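Local structure of glycosyl transferase (Staphylococcus aureus, 5TZJ) at residues V293-R305 and Q337-D349. The protein is a family 2 glycosyl transferase that also carries a TarS-type linker domain, and binds uridine-diphosphate-n-acetylglucosamine in this structure. Numbering follows the deposited sequence.
Sequences VMSKLRPLLHYAR and QFNEGEPYFEGID
Phe-345 packs against the helix 298-305 through Pro-299 and His-302. Pro-299 CB sits over one face of the Phe-345 ring, 3.6 Å from its centroid and 6° off the ring normal, a CH-pi contact. The edge of the same ring turns to a face of His-302 in a T-shaped pair, centroids 5.5 Å apart. His-302 CG is anti to its backbone N (chi1 -178°), which carries the imidazole out over Phe-345 CZ. Phe-338 CE1 touches Pro-299 CB at 3.7 Å.

Polar contacts flank this apolar centre. Tyr-303 OH donates to Glu-342 OE2 over a very short 2.4 Å. The carboxylate oxygen lies at the ring edge, near its plane. A water links the same oxygen to His-302 NE2. A second water, held by Phe-338 N and Pro-343 O, reaches Tyr-303 OH only weakly. At the other end Ser-295 OG donates to Gly-347 O at 2.5 Å, from above the carbonyl plane. A third water bridges Ser-295 O and Glu-346 O.

Gly-347 and Ile-348 form a G1 beta bulge opposite Leu-334. The contact joins the helix 298-305 to the edge strand 344-348 of the C-terminal three-stranded antiparallel sheet. The helix 309-321 packs against the helix 298-305 and against Phe-338, with Tyr-319 touching both Pro-299 and Phe-338, while the helix 239-256 meets Leu-297.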
ATOM      1  N   VAL A 293      18.179   9.053  -3.476  1.00 18.33           N
ATOM      2  CA  VAL A 293      16.822   9.365  -3.956  1.00 18.10           C
ATOM      3  C   VAL A 293      16.916  10.265  -5.192  1.00 22.74           C
ATOM      4  O   VAL A 293      17.987  10.816  -5.467  1.00 19.76           O
ATOM      5  CB  VAL A 293      15.972  10.049  -2.868  1.00 19.37           C
ATOM      6  CG1 VAL A 293      15.958   9.170  -1.617  1.00 20.04           C
ATOM      7  CG2 VAL A 293      16.542  11.456  -2.543  1.00 19.19           C
ATOM      8  N   MET A 294      15.789  10.469  -5.892  1.00 21.03           N
ATOM      9  CA  MET A 294      15.732  11.447  -6.980  1.00 20.80           C
ATOM     10  C   MET A 294      16.257  12.811  -6.521  1.00 20.51           C
ATOM     11  O   MET A 294      15.873  13.311  -5.471  1.00 16.93           O
ATOM     12  CB  MET A 294      14.306  11.597  -7.497  1.00 20.14           C
ATOM     13  CG  MET A 294      13.872  10.399  -8.345  1.00 28.81           C
ATOM     14  SD  MET A 294      12.211  10.667  -9.035  1.00 35.36           S
ATOM     15  CE  MET A 294      11.173  10.664  -7.566  1.00 31.38           C
ATOM     16  N   SER A 295      17.179  13.397  -7.307  1.00 17.61           N
ATOM     17  CA  SER A 295      17.798  14.630  -6.837  1.00 19.39           C
ATOM     18  C   SER A 295      16.791  15.722  -6.446  1.00 15.96           C
ATOM     19  O   SER A 295      17.052  16.507  -5.541  1.00 19.14           O
ATOM     20  CB  SER A 295      18.768  15.132  -7.938  1.00 23.05           C
ATOM     21  OG  SER A 295      18.017  15.209  -9.118  1.00 30.01           O
ATOM     22  N   LYS A 296      15.654  15.834  -7.129  1.00 20.30           N
ATOM     23  CA  LYS A 296      14.696  16.878  -6.742  1.00 22.80           C
ATOM     24  C   LYS A 296      14.164  16.692  -5.321  1.00 23.26           C
ATOM     25  O   LYS A 296      13.741  17.682  -4.678  1.00 20.64           O
ATOM     26  CB  LYS A 296      13.529  16.926  -7.741  1.00 23.57           C
ATOM     27  CG  LYS A 296      12.644  15.625  -7.703  1.00 23.35           C
ATOM     28  CD  LYS A 296      11.538  15.654  -8.724  1.00 24.66           C
ATOM     29  CE  LYS A 296      10.724  14.317  -8.780  1.00 29.23           C
ATOM     30  NZ  LYS A 296       9.577  14.375  -9.748  1.00 32.31           N
ATOM     31  N   LEU A 297      14.263  15.481  -4.766  1.00 19.64           N
ATOM     32  CA  LEU A 297      13.739  15.279  -3.411  1.00 21.71           C
ATOM     33  C   LEU A 297      14.733  15.640  -2.330  1.00 20.02           C
ATOM     34  O   LEU A 297      14.326  15.766  -1.168  1.00 19.42           O
ATOM     35  CB  LEU A 297      13.318  13.808  -3.188  1.00 21.13           C
ATOM     36  CG  LEU A 297      12.238  13.457  -4.218  1.00 23.02           C
ATOM     37  CD1 LEU A 297      11.760  11.923  -4.144  1.00 24.02           C
ATOM     38  CD2 LEU A 297      11.014  14.447  -4.160  1.00 21.28           C
ATOM     39  N   ARG A 298      16.031  15.764  -2.689  1.00 18.54           N
ATOM     40  CA  ARG A 298      17.080  15.950  -1.690  1.00 20.67           C
ATOM     41  C   ARG A 298      16.870  17.212  -0.859  1.00 20.56           C
ATOM     42  O   ARG A 298      17.040  17.134   0.377  1.00 19.14           O
ATOM     43  CB  ARG A 298      18.485  15.949  -2.351  1.00 17.07           C
ATOM     44  CG  ARG A 298      18.658  14.681  -3.185  1.00 19.18           C
ATOM     45  CD  ARG A 298      20.165  14.230  -3.462  1.00 24.68           C
ATOM     46  NE  ARG A 298      20.033  13.077  -4.388  1.00 28.75           N
ATOM     47  CZ  ARG A 298      20.632  13.002  -5.588  1.00 30.32           C
ATOM     48  NH1 ARG A 298      21.442  13.960  -5.996  1.00 27.99           N
ATOM     49  NH2 ARG A 298      20.397  11.971  -6.388  1.00 27.05           N
ATOM     50  N   PRO A 299      16.458  18.352  -1.425  1.00 18.58           N
ATOM     51  CA  PRO A 299      16.179  19.513  -0.537  1.00 19.73           C
ATOM     52  C   PRO A 299      14.926  19.303   0.317  1.00 19.97           C
ATOM     53  O   PRO A 299      14.825  19.883   1.405  1.00 18.14           O
ATOM     54  CB  PRO A 299      15.994  20.685  -1.508  1.00 24.90           C
ATOM     55  CG  PRO A 299      15.630  20.046  -2.821  1.00 24.62           C
ATOM     56  CD  PRO A 299      16.313  18.702  -2.858  1.00 21.59           C
ATOM     57  N   LEU A 300      13.951  18.524  -0.157  1.00 16.69           N
ATOM     58  CA  LEU A 300      12.777  18.311   0.698  1.00 19.43           C
ATOM     59  C   LEU A 300      13.157  17.455   1.899  1.00 18.91           C
ATOM     60  O   LEU A 300      12.731  17.730   3.033  1.00 17.13           O
ATOM     61  CB  LEU A 300      11.647  17.638  -0.092  1.00 14.66           C
ATOM     62  CG  LEU A 300      11.157  18.500  -1.257  1.00 17.60           C
ATOM     63  CD1 LEU A 300      10.110  17.763  -2.060  1.00 16.83           C
ATOM     64  CD2 LEU A 300      10.605  19.851  -0.733  1.00 15.74           C
ATOM     65  N   LEU A 301      13.965  16.404   1.667  1.00 20.87           N
ATOM     66  CA  LEU A 301      14.469  15.597   2.783  1.00 18.33           C
ATOM     67  C   LEU A 301      15.269  16.457   3.743  1.00 20.94           C
ATOM     68  O   LEU A 301      15.135  16.326   4.966  1.00 19.33           O
ATOM     69  CB  LEU A 301      15.322  14.436   2.272  1.00 17.10           C
ATOM     70  CG  LEU A 301      14.587  13.431   1.379  1.00 22.02           C
ATOM     71  CD1 LEU A 301      15.543  12.453   0.790  1.00 20.82           C
ATOM     72  CD2 LEU A 301      13.548  12.679   2.211  1.00 25.13           C
ATOM     73  N   HIS A 302      16.143  17.318   3.203  1.00 20.07           N
ATOM     74  CA  HIS A 302      16.930  18.238   4.033  1.00 18.96           C
ATOM     75  C   HIS A 302      16.048  19.061   4.966  1.00 18.67           C
ATOM     76  O   HIS A 302      16.232  19.049   6.188  1.00 20.17           O
ATOM     77  CB  HIS A 302      17.752  19.176   3.141  1.00 19.66           C
ATOM     78  CG  HIS A 302      18.623  20.115   3.904  1.00 17.42           C
ATOM     79  ND1 HIS A 302      19.876  19.749   4.372  1.00 21.99           N
ATOM     80  CD2 HIS A 302      18.428  21.399   4.294  1.00 18.13           C
ATOM     81  CE1 HIS A 302      20.420  20.786   5.000  1.00 26.03           C
ATOM     82  NE2 HIS A 302      19.559  21.792   4.974  1.00 22.66           N
ATOM     83  N   TYR A 303      15.082  19.791   4.412  1.00 18.99           N
ATOM     84  CA  TYR A 303      14.286  20.703   5.241  1.00 19.11           C
ATOM     85  C   TYR A 303      13.243  19.968   6.092  1.00 17.90           C
ATOM     86  O   TYR A 303      12.884  20.454   7.163  1.00 17.99           O
ATOM     87  CB  TYR A 303      13.639  21.766   4.343  1.00 17.22           C
ATOM     88  CG  TYR A 303      14.726  22.703   3.806  1.00 21.24           C
ATOM     89  CD1 TYR A 303      15.566  23.374   4.690  1.00 24.19           C
ATOM     90  CD2 TYR A 303      14.936  22.858   2.428  1.00 21.75           C
ATOM     91  CE1 TYR A 303      16.589  24.214   4.237  1.00 24.51           C
ATOM     92  CE2 TYR A 303      15.975  23.689   1.958  1.00 27.61           C
ATOM     93  CZ  TYR A 303      16.773  24.374   2.858  1.00 27.53           C
ATOM     94  OH  TYR A 303      17.792  25.184   2.382  1.00 25.88           O
ATOM     95  N   ALA A 304      12.774  18.794   5.653  1.00 17.88           N
ATOM     96  CA  ALA A 304      11.934  17.977   6.519  1.00 16.08           C
ATOM     97  C   ALA A 304      12.714  17.517   7.749  1.00 21.31           C
ATOM     98  O   ALA A 304      12.225  17.607   8.898  1.00 17.97           O
ATOM     99  CB  ALA A 304      11.370  16.756   5.725  1.00 15.02           C
ATOM    100  N   ARG A 305      13.942  17.027   7.530  1.00 18.30           N
ATOM    101  CA  ARG A 305      14.743  16.557   8.646  1.00 22.75           C
ATOM    102  C   ARG A 305      15.030  17.687   9.642  1.00 29.17           C
ATOM    103  O   ARG A 305      15.037  17.458  10.868  1.00 24.72           O
ATOM    104  CB  ARG A 305      16.035  15.935   8.115  1.00 24.60           C
ATOM    105  CG  ARG A 305      16.718  14.976   9.113  1.00 27.03           C
ATOM    106  CD  ARG A 305      17.835  14.204   8.437  1.00 25.44           C
ATOM    107  NE  ARG A 305      17.442  13.035   7.622  1.00 26.17           N
ATOM    108  CZ  ARG A 305      17.608  13.018   6.295  1.00 23.66           C
ATOM    109  NH1 ARG A 305      17.298  11.956   5.565  1.00 23.90           N
ATOM    110  NH2 ARG A 305      18.038  14.111   5.700  1.00 23.76           N
ATOM    111  N   GLN A 337      20.053  26.819  -5.398  1.00 24.30           N
ATOM    112  CA  GLN A 337      20.012  27.371  -4.043  1.00 22.31           C
ATOM    113  C   GLN A 337      18.632  28.006  -3.856  1.00 25.81           C
ATOM    114  O   GLN A 337      18.286  28.958  -4.580  1.00 29.02           O
ATOM    115  CB  GLN A 337      21.102  28.427  -3.861  1.00 25.33           C
ATOM    116  CG  GLN A 337      21.179  29.050  -2.463  1.00 30.58           C
ATOM    117  CD  GLN A 337      22.256  30.179  -2.383  1.00 30.19           C
ATOM    118  OE1 GLN A 337      22.379  30.988  -3.297  1.00 31.78           O
ATOM    119  NE2 GLN A 337      23.018  30.207  -1.299  1.00 27.42           N
ATOM    120  N   PHE A 338      17.859  27.518  -2.888  1.00 22.39           N
ATOM    121  CA  PHE A 338      16.484  28.006  -2.817  1.00 24.26           C
ATOM    122  C   PHE A 338      16.313  29.282  -1.998  1.00 28.58           C
ATOM    123  O   PHE A 338      15.257  29.914  -2.106  1.00 30.63           O
ATOM    124  CB  PHE A 338      15.558  26.938  -2.274  1.00 21.74           C
ATOM    125  CG  PHE A 338      15.449  25.725  -3.146  1.00 20.84           C
ATOM    126  CD1 PHE A 338      16.337  24.715  -3.009  1.00 18.40           C
ATOM    127  CD2 PHE A 338      14.444  25.616  -4.094  1.00 17.37           C
ATOM    128  CE1 PHE A 338      16.240  23.545  -3.808  1.00 20.17           C
ATOM    129  CE2 PHE A 338      14.339  24.496  -4.926  1.00 17.57           C
ATOM    130  CZ  PHE A 338      15.229  23.431  -4.756  1.00 16.38           C
ATOM    131  N   ASN A 339      17.327  29.708  -1.248  1.00 26.17           N
ATOM    132  CA  ASN A 339      17.208  30.843  -0.349  1.00 26.21           C
ATOM    133  C   ASN A 339      18.599  31.339  -0.027  1.00 24.81           C
ATOM    134  O   ASN A 339      19.550  30.549   0.026  1.00 26.51           O
ATOM    135  CB  ASN A 339      16.516  30.447   0.968  1.00 29.26           C
ATOM    136  CG  ASN A 339      15.173  31.090   1.134  1.00 44.57           C
ATOM    137  OD1 ASN A 339      14.969  32.240   0.747  1.00 48.84           O
ATOM    138  ND2 ASN A 339      14.222  30.341   1.719  1.00 48.83           N
ATOM    139  N   GLU A 340      18.699  32.627   0.285  1.00 29.66           N
ATOM    140  CA  GLU A 340      20.000  33.186   0.630  1.00 33.04           C
ATOM    141  C   GLU A 340      20.635  32.422   1.791  1.00 34.65           C
ATOM    142  O   GLU A 340      19.963  32.068   2.770  1.00 36.97           O
ATOM    143  CB  GLU A 340      19.870  34.659   1.007  1.00 38.83           C
ATOM    144  CG  GLU A 340      21.183  35.259   1.523  1.00 43.85           C
ATOM    145  CD  GLU A 340      21.136  36.783   1.701  1.00 55.58           C
ATOM    146  OE1 GLU A 340      21.013  37.519   0.683  1.00 61.36           O
ATOM    147  OE2 GLU A 340      21.247  37.248   2.860  1.00 58.67           O
ATOM    148  N   GLY A 341      21.936  32.150   1.665  1.00 33.91           N
ATOM    149  CA  GLY A 341      22.717  31.468   2.679  1.00 35.74           C
ATOM    150  C   GLY A 341      22.491  29.978   2.787  1.00 36.89           C
ATOM    151  O   GLY A 341      23.118  29.331   3.639  1.00 40.01           O
ATOM    152  N   GLU A 342      21.640  29.415   1.983  1.00 31.08           N
ATOM    153  CA  GLU A 342      21.308  28.008   2.111  1.00 28.65           C
ATOM    154  C   GLU A 342      22.180  27.182   1.177  1.00 31.56           C
ATOM    155  O   GLU A 342      22.794  27.726   0.265  1.00 31.81           O
ATOM    156  CB  GLU A 342      19.829  27.799   1.764  1.00 28.51           C
ATOM    157  CG  GLU A 342      18.912  28.319   2.845  1.00 31.23           C
ATOM    158  CD  GLU A 342      19.091  27.564   4.143  1.00 32.45           C
ATOM    159  OE1 GLU A 342      19.374  28.213   5.174  1.00 32.20           O
ATOM    160  OE2 GLU A 342      18.961  26.328   4.127  1.00 29.07           O
ATOM    161  N   PRO A 343      22.255  25.857   1.373  1.00 32.17           N
ATOM    162  CA  PRO A 343      23.076  25.020   0.487  1.00 31.08           C
ATOM    163  C   PRO A 343      22.553  25.025  -0.946  1.00 28.73           C
ATOM    164  O   PRO A 343      21.354  25.207  -1.192  1.00 23.44           O
ATOM    165  CB  PRO A 343      22.954  23.616   1.094  1.00 28.19           C
ATOM    166  CG  PRO A 343      22.331  23.786   2.459  1.00 28.00           C
ATOM    167  CD  PRO A 343      21.593  25.087   2.446  1.00 29.44           C
ATOM    168  N   TYR A 344      23.469  24.778  -1.908  1.00 24.16           N
ATOM    169  CA  TYR A 344      23.042  24.405  -3.250  1.00 21.37           C
ATOM    170  C   TYR A 344      22.759  22.908  -3.283  1.00 24.04           C
ATOM    171  O   TYR A 344      23.492  22.114  -2.683  1.00 25.50           O
ATOM    172  CB  TYR A 344      24.114  24.722  -4.308  1.00 25.94           C
ATOM    173  CG  TYR A 344      24.181  26.112  -4.799  1.00 27.40           C
ATOM    174  CD1 TYR A 344      24.735  27.127  -4.022  1.00 28.63           C
ATOM    175  CD2 TYR A 344      23.780  26.417  -6.097  1.00 32.27           C
ATOM    176  CE1 TYR A 344      24.848  28.433  -4.518  1.00 31.88           C
ATOM    177  CE2 TYR A 344      23.886  27.681  -6.588  1.00 34.11           C
ATOM    178  CZ  TYR A 344      24.425  28.698  -5.800  1.00 34.71           C
ATOM    179  OH  TYR A 344      24.530  29.958  -6.345  1.00 36.63           O
ATOM    180  N   PHE A 345      21.698  22.524  -3.974  1.00 18.71           N
ATOM    181  CA  PHE A 345      21.372  21.119  -4.226  1.00 19.62           C
ATOM    182  C   PHE A 345      21.527  20.809  -5.706  1.00 23.08           C
ATOM    183  O   PHE A 345      20.879  21.455  -6.534  1.00 21.56           O
ATOM    184  CB  PHE A 345      19.921  20.812  -3.800  1.00 19.70           C
ATOM    185  CG  PHE A 345      19.706  21.018  -2.354  1.00 21.03           C
ATOM    186  CD1 PHE A 345      19.922  19.958  -1.470  1.00 23.04           C
ATOM    187  CD2 PHE A 345      19.392  22.280  -1.853  1.00 20.41           C
ATOM    188  CE1 PHE A 345      19.757  20.124  -0.103  1.00 22.26           C
ATOM    189  CE2 PHE A 345      19.231  22.457  -0.446  1.00 22.29           C
ATOM    190  CZ  PHE A 345      19.395  21.377   0.403  1.00 22.76           C
ATOM    191  N   GLU A 346      22.299  19.771  -6.030  1.00 22.73           N
ATOM    192  CA  GLU A 346      22.782  19.547  -7.393  1.00 28.21           C
ATOM    193  C   GLU A 346      21.972  18.473  -8.118  1.00 25.39           C
ATOM    194  O   GLU A 346      21.363  17.596  -7.481  1.00 21.62           O
ATOM    195  CB  GLU A 346      24.251  19.120  -7.366  1.00 29.91           C
ATOM    196  CG  GLU A 346      25.141  20.097  -6.628  1.00 36.06           C
ATOM    197  CD  GLU A 346      26.592  20.079  -7.128  1.00 42.10           C
ATOM    198  OE1 GLU A 346      27.075  19.029  -7.626  1.00 40.06           O
ATOM    199  OE2 GLU A 346      27.223  21.147  -7.027  1.00 44.50           O
ATOM    200  N   GLY A 347      21.973  18.559  -9.465  1.00 24.53           N
ATOM    201  CA  GLY A 347      21.497  17.466 -10.318  1.00 22.54           C
ATOM    202  C   GLY A 347      19.990  17.403 -10.504  1.00 22.18           C
ATOM    203  O   GLY A 347      19.434  16.353 -10.876  1.00 23.85           O
ATOM    204  N   ILE A 348      19.293  18.497 -10.286  1.00 23.23           N
ATOM    205  CA  ILE A 348      17.831  18.428 -10.207  1.00 22.54           C
ATOM    206  C   ILE A 348      17.218  18.446 -11.600  1.00 30.45           C
ATOM    207  O   ILE A 348      17.527  19.317 -12.439  1.00 24.41           O
ATOM    208  CB  ILE A 348      17.302  19.572  -9.351  1.00 22.41           C
ATOM    209  CG1 ILE A 348      17.665  19.281  -7.878  1.00 23.54           C
ATOM    210  CG2 ILE A 348      15.806  19.776  -9.607  1.00 22.49           C
ATOM    211  CD1 ILE A 348      17.535  20.475  -6.971  1.00 26.27           C
ATOM    212  N   ASP A 349      16.363  17.458 -11.858  1.00 31.44           N
ATOM    213  CA  ASP A 349      15.673  17.293 -13.129  1.00 36.83           C
ATOM    214  C   ASP A 349      14.347  16.555 -12.830  1.00 39.10           C
ATOM    215  O   ASP A 349      14.058  16.270 -11.612  1.00 36.41           O
ATOM    216  CB  ASP A 349      16.541  16.504 -14.093  1.00 42.43           C
ATOM    217  CG  ASP A 349      16.973  15.166 -13.517  1.00 49.28           C
ATOM    218  OD1 ASP A 349      16.481  14.783 -12.436  1.00 48.93           O
ATOM    219  OD2 ASP A 349      17.791  14.466 -14.154  1.00 54.15           O
TER
HETATM  220  O   HOH W   1      19.881  17.637  -5.171  1.00 22.26           O
HETATM  221  O   HOH W   2      19.986  24.269   5.757  1.00 34.37           O
HETATM  222  O   HOH W   3      18.884  25.867  -0.789  1.00 27.79           O